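Local structure of hypothetical bacterial 6-phosphogluconolactonase (Bacteroides fragilis, 3SCY) at residues 28-33 with 44-49; 54-59 with 103-108; 64-69 with 76-81; 91-96 with 131-136; 109-114 with 124-129. The protein probably hydrolyses 6-phosphogluconolactone to 6-phosphogluconate, as a seven-bladed beta-propeller of the lactonase family. All coordinates share one frame; numbering follows the deposited sequence. Where two conformers were deposited one is given.

Contact 1: residues 28-33 with 44-49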
# COMPACT_ATOMS: atom_id res chain seq x y z
N GLY A 28 14.58 -0.93 -11.41
CA GLY A 28 13.46 -0.13 -10.96
C GLY A 28 12.17 -0.91 -10.89
O GLY A 28 11.88 -1.54 -9.87
N ILE A 29 11.34 -0.79 -11.93
CA ILE A 29 10.03 -1.50 -11.95
C ILE A 29 10.13 -2.69 -12.86
O ILE A 29 10.59 -2.55 -13.99
CB ILE A 29 8.87 -0.56 -12.40
CG1 ILE A 29 8.74 0.65 -11.46
CG2 ILE A 29 7.55 -1.33 -12.45
CD1 ILE A 29 7.80 1.74 -12.00
N TYR A 30 9.61 -3.83 -12.40
CA TYR A 30 9.58 -5.05 -13.19
C TYR A 30 8.14 -5.46 -13.38
O TYR A 30 7.31 -5.28 -12.48
CB TYR A 30 10.38 -6.15 -12.49
CG TYR A 30 11.86 -5.87 -12.41
CD1 TYR A 30 12.39 -5.14 -11.35
CD2 TYR A 30 12.72 -6.28 -13.43
CE1 TYR A 30 13.75 -4.84 -11.30
CE2 TYR A 30 14.08 -5.98 -13.39
CZ TYR A 30 14.59 -5.28 -12.30
OH TYR A 30 15.92 -4.96 -12.23
N THR A 31 7.83 -5.97 -14.57
CA THR A 31 6.48 -6.43 -14.87
C THR A 31 6.50 -7.91 -15.25
O THR A 31 7.47 -8.40 -15.84
CB THR A 31 5.80 -5.61 -15.93
OG1 THR A 31 6.57 -5.68 -17.13
CG2 THR A 31 5.62 -4.14 -15.52
N PHE A 32 5.42 -8.61 -14.88
CA PHE A 32 5.27 -10.06 -15.07
C PHE A 32 3.86 -10.43 -15.42
O PHE A 32 2.93 -9.74 -15.02
CB PHE A 32 5.64 -10.82 -13.75
CG PHE A 32 7.03 -10.60 -13.20
CD1 PHE A 32 7.33 -9.48 -12.44
CD2 PHE A 32 8.05 -11.51 -13.47
CE1 PHE A 32 8.62 -9.26 -11.97
CE2 PHE A 32 9.36 -11.27 -13.03
CZ PHE A 32 9.63 -10.15 -12.26
N ARG A 33 3.69 -11.57 -16.09
CA ARG A 33 2.38 -12.16 -16.20
C ARG A 33 2.27 -13.13 -15.02
O ARG A 33 3.24 -13.82 -14.73
CB ARG A 33 2.19 -12.90 -17.54
CG ARG A 33 0.70 -13.04 -17.88
CD ARG A 33 0.13 -11.73 -18.42
NE ARG A 33 0.68 -11.48 -19.75
CZ ARG A 33 0.69 -10.33 -20.39
NH1 ARG A 33 0.19 -9.23 -19.83
NH2 ARG A 33 1.24 -10.25 -21.59
N LEU A 44 7.91 -9.89 -18.22
CA LEU A 44 7.46 -9.20 -19.43
C LEU A 44 8.42 -8.09 -19.77
O LEU A 44 9.00 -8.07 -20.84
CB LEU A 44 6.02 -8.64 -19.27
CG LEU A 44 4.89 -9.66 -19.02
CD1 LEU A 44 3.58 -8.94 -18.71
CD2 LEU A 44 4.69 -10.58 -20.23
N SER A 45 8.59 -7.12 -18.87
CA SER A 45 9.43 -5.98 -19.18
C SER A 45 9.95 -5.38 -17.90
O SER A 45 9.75 -5.92 -16.82
CB SER A 45 8.61 -4.93 -19.96
OG SER A 45 9.43 -3.91 -20.51
N ASP A 46 10.64 -4.27 -18.02
CA ASP A 46 11.14 -3.53 -16.88
C ASP A 46 11.30 -2.09 -17.26
O ASP A 46 11.31 -1.76 -18.44
CB ASP A 46 12.45 -4.12 -16.33
CG ASP A 46 13.58 -4.15 -17.33
OD1 ASP A 46 14.04 -3.06 -17.73
OD2 ASP A 46 14.04 -5.26 -17.68
N ALA A 47 11.39 -1.22 -16.26
CA ALA A 47 11.57 0.21 -16.48
C ALA A 47 12.64 0.72 -15.54
O ALA A 47 12.60 0.42 -14.34
CB ALA A 47 10.25 0.96 -16.25
N GLU A 48 13.61 1.46 -16.08
CA GLU A 48 14.66 2.09 -15.30
C GLU A 48 14.05 3.30 -14.60
O GLU A 48 13.64 4.27 -15.25
CB GLU A 48 15.86 2.47 -16.16
CG GLU A 48 16.69 1.25 -16.52
CD GLU A 48 18.18 1.45 -16.73
OE1 GLU A 48 18.72 2.49 -16.30
OE2 GLU A 48 18.81 0.53 -17.29
N VAL A 49 13.93 3.18 -13.27
CA VAL A 49 13.31 4.17 -12.37
C VAL A 49 14.03 4.09 -11.03
O VAL A 49 14.21 2.99 -10.55
CB VAL A 49 11.79 3.93 -12.16
CG1 VAL A 49 11.11 5.18 -11.63
CG2 VAL A 49 11.08 3.42 -13.41
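Leu44 and Arg33 meet at one end of this antiparallel hairpin, where the leucine CD1 methyl sits over the centre of one guanidinium face, 3.6 Å from Arg33 CZ. The arginine chain is bent at chi2 and chi3. Next to them lies a classic beta bulge, with Leu44 and Ser45 both facing Thr31. Leu44 N donates to Thr31 O at 2.8 Å, while the bond from Ser45 N to that same oxygen is weak, at 3.5 Å. Thr31 OG1 stands between its own backbone N and carbonyl carbon (chi1 60°), and there it receives a second weak bond from Ser45 N, 3.0 Å long. Past the bulge the regular pairing resumes: Ala47 N reaches Ile29 O at 2.7 Å and Ile29 N returns a bond to Ala47 O. On the opposite face from Ile29, the Tyr30 ring runs beside Asp46 and points the same way, its CD2 3.6 Å from Asp46 CB.

Further out, Arg33 is held by the carbonyls of Lys84 and Glu85 and by the hydroxyl of Thr15, and Thr31 OG1 bonds to Gly87 O. Ile29 and Thr31 pack on Phe80 and Phe82 of strand 76-83 in the next blade, whereas Tyr30 and Phe32 lie against Val351. The hairpin thus forms the outer half of a propeller blade. Its chemistry is divided: backbone bonds fix the register, a mixed face of Ile29 and Thr31 meets the next blade through packing and a hydrogen bond, and the guanidinium shares its N-H groups between that blade and Thr15 of its own while giving a flat face to Leu44.

Contact 2: residues 54-59 with 103-108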
# COMPACT_ATOMS: atom_id res chain seq x y z
N TYR A 54 6.93 2.23 -4.12
CA TYR A 54 5.49 2.09 -4.12
C TYR A 54 4.99 2.60 -5.45
O TYR A 54 5.50 3.60 -5.97
CB TYR A 54 4.80 2.82 -2.93
CG TYR A 54 3.55 2.10 -2.48
CD1 TYR A 54 3.63 1.04 -1.58
CD2 TYR A 54 2.31 2.39 -3.05
CE1 TYR A 54 2.51 0.26 -1.28
CE2 TYR A 54 1.18 1.63 -2.73
CZ TYR A 54 1.29 0.57 -1.84
OH TYR A 54 0.21 -0.22 -1.50
N LEU A 55 4.01 1.93 -5.99
CA LEU A 55 3.43 2.32 -7.26
C LEU A 55 1.97 1.89 -7.31
O LEU A 55 1.54 1.01 -6.56
CB LEU A 55 4.22 1.73 -8.45
CG LEU A 55 4.52 0.22 -8.43
CD1 LEU A 55 3.33 -0.60 -8.86
CD2 LEU A 55 5.63 -0.10 -9.41
N ILE A 56 1.25 2.51 -8.22
CA ILE A 56 -0.16 2.20 -8.43
C ILE A 56 -0.51 2.31 -9.87
O ILE A 56 -0.06 3.22 -10.55
CB ILE A 56 -1.09 3.15 -7.58
CG1 ILE A 56 -0.88 4.65 -7.88
CG2 ILE A 56 -1.07 2.80 -6.08
CD1 ILE A 56 -2.09 5.49 -7.41
N PRO A 57 -1.42 1.44 -10.34
CA PRO A 57 -1.97 1.66 -11.67
C PRO A 57 -3.15 2.62 -11.59
O PRO A 57 -3.80 2.72 -10.52
CB PRO A 57 -2.47 0.27 -12.07
CG PRO A 57 -2.86 -0.37 -10.73
CD PRO A 57 -2.01 0.27 -9.65
N SER A 58 -3.48 3.29 -12.68
CA SER A 58 -4.72 4.06 -12.70
C SER A 58 -5.86 3.01 -12.74
O SER A 58 -5.64 1.83 -13.06
CB SER A 58 -4.75 4.97 -13.92
OG SER A 58 -4.65 4.18 -15.10
N ALA A 59 -7.09 3.44 -12.41
CA ALA A 59 -8.22 2.51 -12.38
C ALA A 59 -8.50 1.86 -13.75
O ALA A 59 -8.90 0.69 -13.77
CB ALA A 59 -9.46 3.24 -11.87
N CYS A 103 6.47 7.36 0.15
CA CYS A 103 6.52 5.91 0.33
C CYS A 103 5.19 5.23 0.06
O CYS A 103 5.08 4.00 0.23
CB CYS A 103 7.00 5.60 1.74
SG CYS A 103 5.84 6.16 3.03
N TYR A 104 4.19 5.99 -0.33
CA TYR A 104 2.85 5.50 -0.63
C TYR A 104 2.17 6.49 -1.52
O TYR A 104 2.44 7.69 -1.39
CB TYR A 104 2.01 5.33 0.66
CG TYR A 104 0.84 4.37 0.50
CD1 TYR A 104 -0.40 4.82 0.03
CD2 TYR A 104 0.93 3.06 0.94
CE1 TYR A 104 -1.49 3.95 -0.09
CE2 TYR A 104 -0.17 2.19 0.86
CZ TYR A 104 -1.37 2.63 0.33
OH TYR A 104 -2.44 1.78 0.31
N LEU A 105 1.26 6.05 -2.37
CA LEU A 105 0.50 7.03 -3.15
C LEU A 105 -0.89 6.48 -3.47
O LEU A 105 -1.13 5.26 -3.42
CB LEU A 105 1.28 7.54 -4.40
CG LEU A 105 1.40 6.67 -5.64
CD1 LEU A 105 2.25 7.39 -6.69
CD2 LEU A 105 2.06 5.31 -5.37
N THR A 106 -1.85 7.40 -3.70
CA THR A 106 -3.20 6.99 -4.06
C THR A 106 -3.72 7.96 -5.13
O THR A 106 -3.08 8.97 -5.40
CB THR A 106 -4.14 6.89 -2.85
OG1 THR A 106 -5.28 6.12 -3.27
CG2 THR A 106 -4.58 8.25 -2.31
N THR A 107 -4.84 7.62 -5.77
CA THR A 107 -5.41 8.46 -6.80
C THR A 107 -6.91 8.40 -6.76
O THR A 107 -7.50 7.38 -6.34
CB THR A 107 -4.91 8.01 -8.21
OG1 THR A 107 -5.34 8.96 -9.21
CG2 THR A 107 -5.43 6.60 -8.63
N ASN A 108 -7.56 9.46 -7.30
CA ASN A 108 -8.99 9.41 -7.56
C ASN A 108 -9.21 9.61 -9.07
O ASN A 108 -10.33 9.88 -9.47
CB ASN A 108 -9.77 10.43 -6.73
CG ASN A 108 -9.58 11.85 -7.18
OD1 ASN A 108 -8.58 12.19 -7.81
ND2 ASN A 108 -10.60 12.69 -6.95
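From Tyr54 on Tyr104 to Ile56 on Thr107, the segments run side by side in nearly the same direction: strands 55-57 and 103-107 lie at 19°, with axes 6.9 Å apart at their closest. They are the first strands of two successive blades of the seven-bladed propeller, close to its centre. Each bonds through its backbone to a strand of its own blade, so their contact is made by side chains packed on each other and on the facing backbone.

At one end the rings of Tyr54 and Tyr104 form an offset stack, with centroids 4.3 Å apart and planes at 23°. The two side chains lie alongside each other and point the same way, although Tyr104 sets off away from the other strand; CG anti to the backbone N (chi1 -159°) is part of how its ring comes back over Tyr54. Leu105 approaches the same Tyr54 ring differently, its CD2 methyl lying in the ring plane at the edge, 3.7 Å from Tyr54 CD2. That leucine also packs on Ile56, whose CG1 is 3.8 Å from Leu105 CG. Beyond it, Ile56 CD1 ends on the methyl CG2 of Thr107 at 3.7 Å, and Ile56 CG2 rests near the Leu105 carbonyl.

Two outside partners tie the aromatic pair to other blades: Tyr54 OH is hydrogen-bonded to Lys358 NZ, and the Tyr104 ring meets His215 edge-to-face. At the Cys103 end of the contact, Tyr54 CB sits 3.4 Å from Cys103 O, and at the far rim of the stack Tyr54 OH lies 3.4 Å from Tyr104 CE2.

Contact 3: residues 64-69 with 76-81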
# COMPACT_ATOMS: atom_id res chain seq x y z
N VAL A 64 0.55 4.23 -14.90
CA VAL A 64 1.14 3.79 -13.66
C VAL A 64 1.84 4.99 -13.02
O VAL A 64 2.49 5.77 -13.74
CB VAL A 64 2.11 2.59 -13.84
CG1 VAL A 64 2.96 2.31 -12.59
CG2 VAL A 64 1.31 1.34 -14.22
N TYR A 65 1.71 5.12 -11.70
CA TYR A 65 2.38 6.20 -10.99
C TYR A 65 3.22 5.60 -9.92
O TYR A 65 2.77 4.71 -9.21
CB TYR A 65 1.37 7.20 -10.39
CG TYR A 65 0.47 7.78 -11.46
CD1 TYR A 65 0.85 8.89 -12.20
CD2 TYR A 65 -0.74 7.16 -11.77
CE1 TYR A 65 0.04 9.39 -13.23
CE2 TYR A 65 -1.53 7.62 -12.82
CZ TYR A 65 -1.14 8.75 -13.54
OH TYR A 65 -1.92 9.23 -14.56
N SER A 66 4.47 6.05 -9.81
CA SER A 66 5.35 5.51 -8.78
C SER A 66 5.98 6.61 -7.98
O SER A 66 6.22 7.69 -8.50
CB SER A 66 6.44 4.63 -9.40
OG SER A 66 7.55 5.38 -9.87
N VAL A 67 6.32 6.30 -6.74
CA VAL A 67 7.11 7.25 -5.98
C VAL A 67 8.55 7.09 -6.48
O VAL A 67 8.86 6.11 -7.19
CB VAL A 67 7.04 7.04 -4.45
CG1 VAL A 67 5.61 7.17 -3.93
CG2 VAL A 67 7.68 5.70 -4.04
N ASN A 68 9.41 8.05 -6.13
CA ASN A 68 10.87 7.97 -6.26
C ASN A 68 11.32 8.28 -4.85
O ASN A 68 11.33 9.46 -4.46
CB ASN A 68 11.43 8.92 -7.34
CG ASN A 68 10.86 8.62 -8.70
OD1 ASN A 68 11.23 7.64 -9.36
ND2 ASN A 68 9.89 9.41 -9.14
N GLU A 69 11.56 7.24 -4.05
CA GLU A 69 11.80 7.41 -2.62
C GLU A 69 13.23 7.81 -2.31
O GLU A 69 14.12 6.97 -2.21
CB GLU A 69 11.36 6.18 -1.83
CG GLU A 69 11.30 6.46 -0.34
CD GLU A 69 11.12 5.26 0.57
OE1 GLU A 69 10.75 4.18 0.06
OE2 GLU A 69 11.29 5.42 1.79
N ALA A 76 10.27 12.38 -5.54
CA ALA A 76 9.39 12.69 -6.64
C ALA A 76 8.36 11.61 -6.89
O ALA A 76 8.32 10.60 -6.19
CB ALA A 76 10.25 12.87 -7.91
N VAL A 77 7.51 11.86 -7.90
CA VAL A 77 6.55 10.90 -8.44
C VAL A 77 6.77 10.83 -9.93
O VAL A 77 6.95 11.87 -10.56
CB VAL A 77 5.08 11.22 -8.09
CG1 VAL A 77 4.12 10.23 -8.76
CG2 VAL A 77 4.89 11.19 -6.58
N SER A 78 6.76 9.61 -10.48
CA SER A 78 6.90 9.39 -11.92
C SER A 78 5.59 8.89 -12.47
O SER A 78 4.95 8.06 -11.82
CB SER A 78 8.00 8.36 -12.18
OG SER A 78 9.25 8.81 -11.69
N ALA A 79 5.21 9.37 -13.65
CA ALA A 79 4.00 8.96 -14.35
C ALA A 79 4.37 8.23 -15.61
O ALA A 79 5.22 8.73 -16.37
CB ALA A 79 3.15 10.18 -14.69
N PHE A 80 3.74 7.09 -15.86
CA PHE A 80 4.02 6.26 -17.03
C PHE A 80 2.78 5.88 -17.79
O PHE A 80 1.74 5.63 -17.17
CB PHE A 80 4.65 4.92 -16.58
CG PHE A 80 5.90 5.00 -15.73
CD1 PHE A 80 5.81 5.17 -14.36
CD2 PHE A 80 7.16 4.87 -16.32
CE1 PHE A 80 6.95 5.23 -13.57
CE2 PHE A 80 8.30 4.96 -15.53
CZ PHE A 80 8.19 5.15 -14.17
N ALA A 81 2.89 5.77 -19.12
CA ALA A 81 1.84 5.12 -19.89
C ALA A 81 2.08 3.62 -19.76
O ALA A 81 3.24 3.16 -19.85
CB ALA A 81 1.89 5.54 -21.34
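Tyr65 meets Ala79 with its ring: Tyr65 CG stands anti to its own carbonyl carbon (chi1 -57°), and CE1 comes to 3.5 Å from Ala79 CB. Phe80 takes the same kind of first torsion on the opposite face. Its ring turns an edge to Val64 O and Ser66 OG, which lie near its plane, Val64 O 3.4 Å from Phe80 CD1. These residues belong to the beta hairpin formed by the two middle strands of a propeller blade.

The backbones are joined by three antiparallel hydrogen-bonded pairs: Val64 with Phe80, Ser66 with Ser78 and Asn68 with Ala76. In the middle, Ser78 N reaches Ser66 O at 2.8 Å, nearly along the C=O axis, and Ser66 N answers to Ser78 O at 2.9 Å. Toward the turn the bond from Ala76 N to Asn68 O lengthens to 3.3 Å. Between these pairs come the non-hydrogen-bonded ones, Tyr65 with Ala79 and Val67 with Val77, where CA-H groups lean on the carbonyls of the facing strand.

The two faces serve different neighbours. Phe80 meets Val49 of the preceding blade. Tyr65, Val67 and Val77 turn toward the following blade, where Tyr65 packs on Leu105 and Ile112 and its hydroxyl is hydrogen-bonded to Gly131 O. Val77 also closes over the strand opposite: CG1, anti to the backbone N (chi1 176°), comes to 3.3 Å from Ser66 O, the carbonyl that already accepts from Ser78 N and lies 3.2 Å from Val77 CA.

Contact 4: residues 91-96 with 131-136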
# COMPACT_ATOMS: atom_id res chain seq x y z
N LEU A 91 7.72 6.21 -19.60
CA LEU A 91 7.73 7.41 -18.78
C LEU A 91 7.13 8.59 -19.54
O LEU A 91 7.46 8.84 -20.70
CB LEU A 91 9.15 7.74 -18.31
CG LEU A 91 9.32 8.94 -17.36
CD1 LEU A 91 8.71 8.67 -15.98
CD2 LEU A 91 10.78 9.34 -17.25
N LEU A 92 6.24 9.32 -18.85
CA LEU A 92 5.64 10.53 -19.39
C LEU A 92 6.34 11.73 -18.79
O LEU A 92 6.78 12.61 -19.53
CB LEU A 92 4.13 10.58 -19.10
CG LEU A 92 3.28 9.41 -19.63
CD1 LEU A 92 1.82 9.63 -19.26
CD2 LEU A 92 3.40 9.25 -21.13
N ASN A 93 6.42 11.76 -17.45
CA ASN A 93 7.11 12.84 -16.75
C ASN A 93 7.28 12.51 -15.28
O ASN A 93 6.81 11.47 -14.81
CB ASN A 93 6.43 14.20 -16.93
CG ASN A 93 5.15 14.43 -16.15
OD1 ASN A 93 4.47 13.48 -15.75
ND2 ASN A 93 4.86 15.69 -15.87
N THR A 94 7.97 13.40 -14.56
CA THR A 94 8.26 13.30 -13.14
C THR A 94 7.99 14.66 -12.50
O THR A 94 8.18 15.69 -13.17
CB THR A 94 9.73 12.84 -12.94
OG1 THR A 94 10.02 11.73 -13.79
CG2 THR A 94 10.07 12.49 -11.50
N GLN A 95 7.56 14.67 -11.24
CA GLN A 95 7.35 15.92 -10.51
C GLN A 95 7.85 15.74 -9.09
O GLN A 95 7.65 14.67 -8.51
CB GLN A 95 5.88 16.38 -10.52
CG GLN A 95 5.27 16.66 -11.90
CD GLN A 95 5.71 17.97 -12.52
OE1 GLN A 95 6.59 18.68 -12.01
NE2 GLN A 95 5.11 18.31 -13.65
N LYS A 96 8.43 16.77 -8.51
CA LYS A 96 8.99 16.72 -7.15
C LYS A 96 7.89 16.78 -6.09
O LYS A 96 6.91 17.51 -6.25
CB LYS A 96 10.00 17.88 -6.97
CG LYS A 96 11.16 17.85 -7.96
CD LYS A 96 12.10 16.63 -7.80
CE LYS A 96 13.40 16.78 -8.57
NZ LYS A 96 13.21 16.64 -10.04
N GLY A 131 -2.74 12.08 -18.75
CA GLY A 131 -2.27 11.14 -17.73
C GLY A 131 -0.96 11.53 -17.07
O GLY A 131 -0.55 10.93 -16.07
N ALA A 132 -0.27 12.54 -17.61
CA ALA A 132 0.97 13.00 -17.02
C ALA A 132 0.67 13.84 -15.77
O ALA A 132 -0.47 14.27 -15.57
CB ALA A 132 1.78 13.79 -18.05
N LEU A 133 1.68 14.08 -14.94
CA LEU A 133 1.46 14.83 -13.71
C LEU A 133 1.68 16.31 -13.88
O LEU A 133 2.64 16.74 -14.52
CB LEU A 133 2.43 14.36 -12.60
CG LEU A 133 2.29 12.95 -12.12
CD1 LEU A 133 3.62 12.47 -11.56
CD2 LEU A 133 1.25 12.85 -11.06
N LEU A 134 0.83 17.10 -13.25
CA LEU A 134 1.09 18.52 -13.16
C LEU A 134 1.99 18.73 -11.93
O LEU A 134 2.03 17.89 -11.03
CB LEU A 134 -0.20 19.35 -13.02
CG LEU A 134 -0.82 19.86 -14.31
CD1 LEU A 134 -1.49 18.75 -15.07
CD2 LEU A 134 -1.82 20.98 -14.02
N PRO A 135 2.70 19.84 -11.84
CA PRO A 135 3.48 20.12 -10.62
C PRO A 135 2.59 20.10 -9.37
O PRO A 135 1.39 20.35 -9.48
CB PRO A 135 4.03 21.53 -10.86
CG PRO A 135 4.05 21.66 -12.35
CD PRO A 135 2.82 20.95 -12.81
N ALA A 136 3.16 19.79 -8.21
CA ALA A 136 2.35 19.70 -6.98
C ALA A 136 1.45 20.91 -6.81
O ALA A 136 1.88 22.04 -7.07
CB ALA A 136 3.26 19.57 -5.79
O HOH W 1 5.89 19.33 -8.11
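Asn93 and Gln95, on the outermost strand of one propeller blade, take hold of Leu133 in the loop that leads to the outermost strand of the next. The two segments run almost the same way, but the clasp is made by side-chain amides on a backbone. Asn93 uses both ends of its amide: OD1 accepts from Leu133 N at 3.0 Å, in plane on a lone pair, and ND2 donates to Leu133 O at 2.8 Å. The Gln95 chain folds at chi2 (-76°), and its NE2 gives a second bond to Leu133 O, 3.1 Å long, from above the carbonyl plane. Its CG packs on Leu133 CB at 3.7 Å, while the amide end crosses the Pro135 ring.

Leu92 rests its CB 4.1 Å from Ala132 CB; it forms with Asn93 a classic beta bulge facing Ala79. At the other end a water links strand 91-96 to the loop, donating to Lys96 O and accepting from Ala136 N.

Leu133 therefore has both its backbone polar atoms satisfied by side chains of the neighbouring blade, as by a beta partner. Two donors should fix that carbonyl at a near-surface junction where Leu133 itself is buried.

Contact 5: residues 109-114 with 124-129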
# COMPACT_ATOMS: atom_id res chain seq x y z
N GLY A 109 -8.14 9.56 -9.87
CA GLY A 109 -8.23 9.76 -11.32
C GLY A 109 -8.05 11.21 -11.74
O GLY A 109 -7.77 11.50 -12.92
N LYS A 110 -8.22 12.14 -10.77
CA LYS A 110 -8.05 13.58 -11.01
C LYS A 110 -6.80 14.11 -10.32
O LYS A 110 -6.23 15.10 -10.75
CB LYS A 110 -9.27 14.37 -10.53
CG LYS A 110 -10.54 14.04 -11.29
CD LYS A 110 -11.73 14.80 -10.72
CE LYS A 110 -12.98 14.61 -11.54
NZ LYS A 110 -13.51 13.22 -11.42
N ASN A 111 -6.37 13.47 -9.23
CA ASN A 111 -5.20 13.84 -8.46
C ASN A 111 -4.50 12.62 -7.96
O ASN A 111 -5.14 11.59 -7.71
CB ASN A 111 -5.62 14.67 -7.22
CG ASN A 111 -6.30 15.95 -7.61
OD1 ASN A 111 -5.64 16.93 -7.92
ND2 ASN A 111 -7.64 15.96 -7.62
N ILE A 112 -3.20 12.76 -7.74
CA ILE A 112 -2.34 11.80 -7.06
C ILE A 112 -2.01 12.39 -5.71
O ILE A 112 -1.71 13.60 -5.65
CB ILE A 112 -1.02 11.53 -7.87
CG1 ILE A 112 -1.29 10.78 -9.18
CG2 ILE A 112 0.10 10.85 -6.99
CD1 ILE A 112 -1.73 9.29 -9.05
N VAL A 113 -2.00 11.56 -4.64
CA VAL A 113 -1.59 12.04 -3.33
C VAL A 113 -0.47 11.12 -2.84
O VAL A 113 -0.61 9.91 -2.96
CB VAL A 113 -2.76 12.09 -2.29
CG1 VAL A 113 -2.29 12.70 -0.98
CG2 VAL A 113 -3.95 12.85 -2.83
N THR A 114 0.63 11.67 -2.31
CA THR A 114 1.71 10.89 -1.71
C THR A 114 1.73 11.02 -0.20
O THR A 114 1.41 12.09 0.35
CB THR A 114 3.10 11.30 -2.25
OG1 THR A 114 3.40 12.64 -1.86
CG2 THR A 114 3.21 11.15 -3.74
N VAL A 124 -0.08 16.70 -3.08
CA VAL A 124 -1.15 16.51 -4.05
C VAL A 124 -0.64 16.95 -5.42
O VAL A 124 -0.07 18.06 -5.51
CB VAL A 124 -2.41 17.35 -3.65
CG1 VAL A 124 -3.54 17.22 -4.67
CG2 VAL A 124 -2.90 16.96 -2.26
N PHE A 125 -0.88 16.12 -6.45
CA PHE A 125 -0.55 16.47 -7.83
C PHE A 125 -1.79 16.33 -8.69
O PHE A 125 -2.32 15.22 -8.76
CB PHE A 125 0.54 15.55 -8.43
CG PHE A 125 1.85 15.44 -7.70
CD1 PHE A 125 2.00 14.53 -6.65
CD2 PHE A 125 2.95 16.19 -8.08
CE1 PHE A 125 3.21 14.39 -6.00
CE2 PHE A 125 4.15 16.09 -7.39
CZ PHE A 125 4.29 15.18 -6.36
N PRO A 126 -2.20 17.36 -9.44
CA PRO A 126 -3.29 17.16 -10.41
C PRO A 126 -2.78 16.27 -11.55
O PRO A 126 -1.60 16.33 -11.91
CB PRO A 126 -3.59 18.58 -10.94
CG PRO A 126 -2.88 19.53 -9.98
CD PRO A 126 -1.67 18.74 -9.49
N ILE A 127 -3.67 15.48 -12.12
CA ILE A 127 -3.33 14.63 -13.27
C ILE A 127 -3.81 15.36 -14.52
O ILE A 127 -4.97 15.79 -14.58
CB ILE A 127 -3.97 13.23 -13.17
CG1 ILE A 127 -3.45 12.47 -11.92
CG2 ILE A 127 -3.66 12.42 -14.45
CD1 ILE A 127 -4.22 11.20 -11.57
N GLY A 128 -2.92 15.50 -15.50
CA GLY A 128 -3.30 16.19 -16.74
C GLY A 128 -4.18 15.32 -17.62
O GLY A 128 -4.36 14.12 -17.37
N GLN A 129 -4.71 15.92 -18.70
CA GLN A 129 -5.64 15.23 -19.58
C GLN A 129 -5.01 14.06 -20.34
O GLN A 129 -5.73 13.22 -20.86
CB GLN A 129 -6.22 16.22 -20.58
CG GLN A 129 -7.20 17.17 -19.93
CD GLN A 129 -7.86 18.06 -20.95
OE1 GLN A 129 -8.32 17.60 -22.00
NE2 GLN A 129 -7.91 19.35 -20.66
O HOH W 2 -7.04 16.47 -12.94
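Phe125 presents the edge of its ring to the facing strand: Ile112 O and Thr114 CG2 both lie near the ring plane, the latter 4.0 Å from Phe125 CE1. Val77 and Gln95 of the neighbouring blade, and Leu133 from the following loop, also touch the Phe125 side chain. The other flat group, the Asn111 amide, sits on the opposite face of the sheet, with OD1 3.4 Å from Pro126 CA and ND2 hydrogen-bonded to Ala188 O.

Between these faces runs the backbone of a blade hairpin, strands 111-114 and 124-126 being antiparallel. Ile112 and Phe125 form its hydrogen-bonded pair, each N reaching the other's O at 2.8 Å. On either side come non-hydrogen-bonded pairs, Asn111 with Pro126 and Val113 with Val124. Pro126 thus stands where this pairing asks for no N-H, and its carbonyl, turned away from strand 111-114, accepts from Leu134 N.

Beyond the regular strand, Ile127 N still donates to Lys110 O at 2.9 Å, from above the carbonyl plane. A water extends this closure by donating to both Lys110 O and Ile127 O. Ile127 has CG1 anti to its carbonyl carbon (chi1 -62°), and its CD1 meets Ile112 CG1 at 3.8 Å. It also packs on Tyr65 of the preceding blade, and both isoleucines touch Thr107 of their own.

Ile112 and Phe125, with Ile127 beside them, thus form an apolar patch that packs on the preceding blade. Polar bonding is carried by the backbone, the Asn111 amide, the Thr114 hydroxyl, which bonds Asn116, and the water-linked end, where Lys110 O holds two donors and can keep the hairpin closed past its strand pairing.

Contacts 1, 3 and 5 are hairpins within three successive blades, joined mainly by backbone hydrogen bonds; contacts 2 and 4 join one blade to the next. Contact 2 lies deep, near the propeller centre, and relies on aromatic and aliphatic packing, whereas contact 4, at the surface, uses side-chain amides and a water. Contacts 3, 2 and 4 all reach the sheet 55-96, which contact 2 links at its inner strand and contact 4 at its outer one. Contact 5 fits within the chain excursion spanned by contact 4. Contacts 3 and 5 are buried and pack against each other through apolar side chains of adjoining blades, while contact 1 is only partly buried.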